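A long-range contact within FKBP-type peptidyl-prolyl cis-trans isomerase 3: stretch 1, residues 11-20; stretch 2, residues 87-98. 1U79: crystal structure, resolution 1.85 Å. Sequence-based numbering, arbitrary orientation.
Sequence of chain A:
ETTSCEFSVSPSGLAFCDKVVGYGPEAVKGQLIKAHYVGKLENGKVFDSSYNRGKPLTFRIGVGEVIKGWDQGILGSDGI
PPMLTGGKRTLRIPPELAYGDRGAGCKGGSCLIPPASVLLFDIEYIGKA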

# COMPACT_ATOMS: atom_id res chain seq x y z
N PRO A 11 7.81 13.86 2.64
CA PRO A 11 9.03 14.29 1.94
C PRO A 11 9.39 13.43 0.73
O PRO A 11 9.96 13.93 -0.23
CB PRO A 11 10.10 14.18 3.03
CG PRO A 11 9.36 14.56 4.26
CD PRO A 11 8.05 13.79 4.10
N SER A 12 9.05 12.15 0.78
CA SER A 12 9.38 11.22 -0.30
C SER A 12 8.38 11.17 -1.45
O SER A 12 8.65 10.54 -2.47
CB SER A 12 9.54 9.82 0.26
OG SER A 12 8.27 9.31 0.65
N GLY A 13 7.24 11.82 -1.27
CA GLY A 13 6.22 11.78 -2.30
C GLY A 13 5.11 10.80 -1.92
O GLY A 13 3.99 10.89 -2.41
N LEU A 14 5.43 9.85 -1.05
CA LEU A 14 4.44 8.88 -0.60
C LEU A 14 3.39 9.69 0.16
O LEU A 14 3.72 10.39 1.13
CB LEU A 14 5.08 7.85 0.34
CG LEU A 14 4.22 6.69 0.84
CD1 LEU A 14 3.72 5.85 -0.34
CD2 LEU A 14 5.05 5.83 1.79
N ALA A 15 2.14 9.62 -0.28
CA ALA A 15 1.08 10.38 0.38
C ALA A 15 0.00 9.46 0.93
O ALA A 15 -0.19 8.34 0.46
CB ALA A 15 0.48 11.37 -0.58
N PHE A 16 -0.71 9.94 1.94
CA PHE A 16 -1.75 9.14 2.56
C PHE A 16 -2.87 9.99 3.12
O PHE A 16 -2.75 11.21 3.25
CB PHE A 16 -1.16 8.35 3.72
CG PHE A 16 -0.99 9.18 4.98
CD1 PHE A 16 0.03 10.12 5.07
CD2 PHE A 16 -1.89 9.07 6.03
CE1 PHE A 16 0.15 10.95 6.19
CE2 PHE A 16 -1.78 9.90 7.16
CZ PHE A 16 -0.76 10.84 7.23
N CYS A 17 -3.97 9.32 3.44
CA CYS A 17 -5.11 9.94 4.09
C CYS A 17 -5.74 8.79 4.86
O CYS A 17 -5.96 7.71 4.31
CB CYS A 17 -6.12 10.52 3.09
SG CYS A 17 -6.85 9.33 1.93
N ASP A 18 -5.99 8.99 6.15
CA ASP A 18 -6.62 7.97 6.97
C ASP A 18 -8.13 8.12 6.92
O ASP A 18 -8.71 8.93 7.65
CB ASP A 18 -6.12 8.04 8.42
CG ASP A 18 -4.78 7.36 8.61
OD1 ASP A 18 -4.54 6.31 7.96
OD2 ASP A 18 -3.95 7.84 9.41
N LYS A 19 -8.77 7.35 6.04
CA LYS A 19 -10.22 7.40 5.87
C LYS A 19 -10.90 6.98 7.18
O LYS A 19 -11.93 7.52 7.56
CB LYS A 19 -10.65 6.47 4.73
CG LYS A 19 -10.12 6.92 3.37
CD LYS A 19 -10.69 6.07 2.24
CE LYS A 19 -10.60 6.80 0.90
NZ LYS A 19 -11.22 6.00 -0.19
N VAL A 20 -10.31 6.01 7.86
CA VAL A 20 -10.81 5.57 9.14
C VAL A 20 -9.61 5.25 10.01
O VAL A 20 -8.81 4.38 9.67
CB VAL A 20 -11.70 4.32 9.05
CG1 VAL A 20 -12.21 3.96 10.44
CG2 VAL A 20 -12.87 4.57 8.10
N GLY A 87 -7.59 0.08 10.98
CA GLY A 87 -7.68 1.30 10.21
C GLY A 87 -7.85 1.10 8.72
O GLY A 87 -7.61 0.01 8.19
N LYS A 88 -8.31 2.15 8.04
CA LYS A 88 -8.46 2.10 6.58
C LYS A 88 -7.73 3.32 6.07
O LYS A 88 -8.06 4.45 6.42
CB LYS A 88 -9.92 2.18 6.15
CG LYS A 88 -10.10 2.23 4.63
CD LYS A 88 -11.57 2.39 4.29
CE LYS A 88 -11.79 2.39 2.79
NZ LYS A 88 -13.23 2.62 2.50
N ARG A 89 -6.73 3.08 5.23
CA ARG A 89 -5.91 4.15 4.71
C ARG A 89 -5.78 4.10 3.20
O ARG A 89 -5.71 3.02 2.60
CB ARG A 89 -4.51 4.07 5.33
CG ARG A 89 -3.49 5.03 4.70
CD ARG A 89 -2.16 5.02 5.44
NE ARG A 89 -2.26 5.61 6.78
CZ ARG A 89 -1.23 5.80 7.59
NH1 ARG A 89 -1.42 6.36 8.78
NH2 ARG A 89 -0.01 5.42 7.22
N THR A 90 -5.75 5.27 2.58
CA THR A 90 -5.56 5.32 1.14
C THR A 90 -4.12 5.76 0.97
O THR A 90 -3.66 6.66 1.69
CB THR A 90 -6.51 6.34 0.48
OG1 THR A 90 -7.86 5.93 0.68
CG2 THR A 90 -6.24 6.41 -1.01
N LEU A 91 -3.41 5.12 0.06
CA LEU A 91 -2.02 5.47 -0.19
C LEU A 91 -1.79 5.82 -1.65
O LEU A 91 -2.31 5.14 -2.54
CB LEU A 91 -1.09 4.30 0.15
CG LEU A 91 -0.84 3.83 1.58
CD1 LEU A 91 0.06 2.58 1.51
CD2 LEU A 91 -0.15 4.93 2.41
N ARG A 92 -1.01 6.87 -1.88
CA ARG A 92 -0.63 7.30 -3.22
C ARG A 92 0.86 7.06 -3.24
O ARG A 92 1.62 7.71 -2.51
CB ARG A 92 -0.93 8.78 -3.46
CG ARG A 92 -0.56 9.24 -4.87
CD ARG A 92 -1.35 10.48 -5.29
NE ARG A 92 -1.01 10.90 -6.65
CZ ARG A 92 0.09 11.58 -6.95
NH1 ARG A 92 0.93 11.92 -5.98
NH2 ARG A 92 0.37 11.92 -8.19
N ILE A 93 1.29 6.13 -4.10
CA ILE A 93 2.69 5.73 -4.15
C ILE A 93 3.41 6.08 -5.44
O ILE A 93 3.06 5.58 -6.50
CB ILE A 93 2.81 4.19 -3.94
CG1 ILE A 93 2.05 3.78 -2.68
CG2 ILE A 93 4.29 3.79 -3.86
CD1 ILE A 93 2.09 2.30 -2.37
N PRO A 94 4.44 6.94 -5.36
CA PRO A 94 5.18 7.30 -6.57
C PRO A 94 5.87 6.03 -7.06
O PRO A 94 6.17 5.15 -6.26
CB PRO A 94 6.19 8.34 -6.08
CG PRO A 94 5.56 8.90 -4.84
CD PRO A 94 4.95 7.67 -4.19
N PRO A 95 6.15 5.93 -8.37
CA PRO A 95 6.81 4.75 -8.96
C PRO A 95 8.09 4.34 -8.25
O PRO A 95 8.39 3.15 -8.15
CB PRO A 95 7.07 5.19 -10.40
CG PRO A 95 5.97 6.15 -10.67
CD PRO A 95 5.89 6.95 -9.40
N GLU A 96 8.86 5.32 -7.79
CA GLU A 96 10.13 5.07 -7.09
C GLU A 96 9.95 4.12 -5.90
O GLU A 96 10.86 3.36 -5.57
CB GLU A 96 10.73 6.40 -6.61
CG GLU A 96 9.85 7.15 -5.61
CD GLU A 96 10.22 8.61 -5.43
OE1 GLU A 96 10.27 9.35 -6.44
OE2 GLU A 96 10.46 9.03 -4.27
N LEU A 97 8.78 4.17 -5.26
CA LEU A 97 8.48 3.33 -4.11
C LEU A 97 7.54 2.17 -4.46
O LEU A 97 6.96 1.53 -3.58
CB LEU A 97 7.87 4.17 -2.99
CG LEU A 97 8.74 5.36 -2.56
CD1 LEU A 97 8.01 6.19 -1.51
CD2 LEU A 97 10.06 4.85 -2.01
N ALA A 98 7.38 1.91 -5.76
CA ALA A 98 6.52 0.82 -6.19
C ALA A 98 7.28 -0.06 -7.17
O ALA A 98 8.23 -0.73 -6.77
CB ALA A 98 5.23 1.37 -6.82

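How does the contact begin, at Gly 87 and Lys 88? The two strands run antiparallel, their axes 171° apart, and Lys 88 pairs with Val 20 through two backbone hydrogen bonds: Lys 88 N to Val 20 O at 2.8 Å and Val 20 N to Lys 88 O at 3.1 Å. Gly 87 lies alongside, its CA 3.3 Å from Val 20 O. The chain of stretch 1 turns a corner at Lys 19, yet the pairing resumes beyond it. Lys 88 is extended, with all four chi angles t, so its aliphatic length can lie beside stretch 1; its CB is 4.0 Å from Val 20 CB, and its CE is 3.9 Å from Lys 19 CD.

What does the buried charge of Arg 89 find across the strands? It finds Asp 18, in a salt bridge. Arg 89 NE donates to Asp 18 OD1 at 2.7 Å, and Arg 89 NH1 donates to Asp 18 OD2 at 3.0 Å, with a weak bond from NH1 to OD1 at 3.2 Å besides. The carboxylate thus meets the edge of the guanidinium, near its plane, where the N-H groups point. Over one face of the same group comes the Phe 16 ring, with Phe 16 CD2 3.6 Å from Arg 89 NE. An arginine suits this place because its flat end can bind a carboxylate at its edge while its face packs against carbon.

How do Thr 90, Leu 91 and Arg 92 continue the sheet? Thr 90 N donates to Cys 17 O at 3.0 Å, and Cys 17 N to Thr 90 O at 3.2 Å; their side chains share a face, bringing Cys 17 SG within 3.3 Å of Thr 90 CB. On the other face, with Phe 16 and Arg 89, Leu 91 CD2 packs 3.8 Å from Phe 16 CB. Arg 92 N to Ala 15 O, 2.9 Å, and Ala 15 N to Arg 92 O, 3.0 Å, are nearly straight hydrogen bonds. The small, buried Ala 15 has its CB 4.1 Å from Arg 92 CB.

What closes the contact after the strand? Leu 14 does much of it: its CD1 lies 3.5 Å from Ile 93 CG1. Pro 94 CG sits 3.5 Å from Gly 13 O; a CB on Gly 13 would come tightly against that ring carbon, and the backbone angles there themselves call for glycine. A turn carries the hydrogen bond Leu 97 N to Pro 94 O, 3.0 Å, and the CA-to-CB bond of Leu 97 points toward stretch 1, where Leu 14 CB lies 3.8 Å from Leu 97 CD1. Altogether 852 Å² is buried between the stretches.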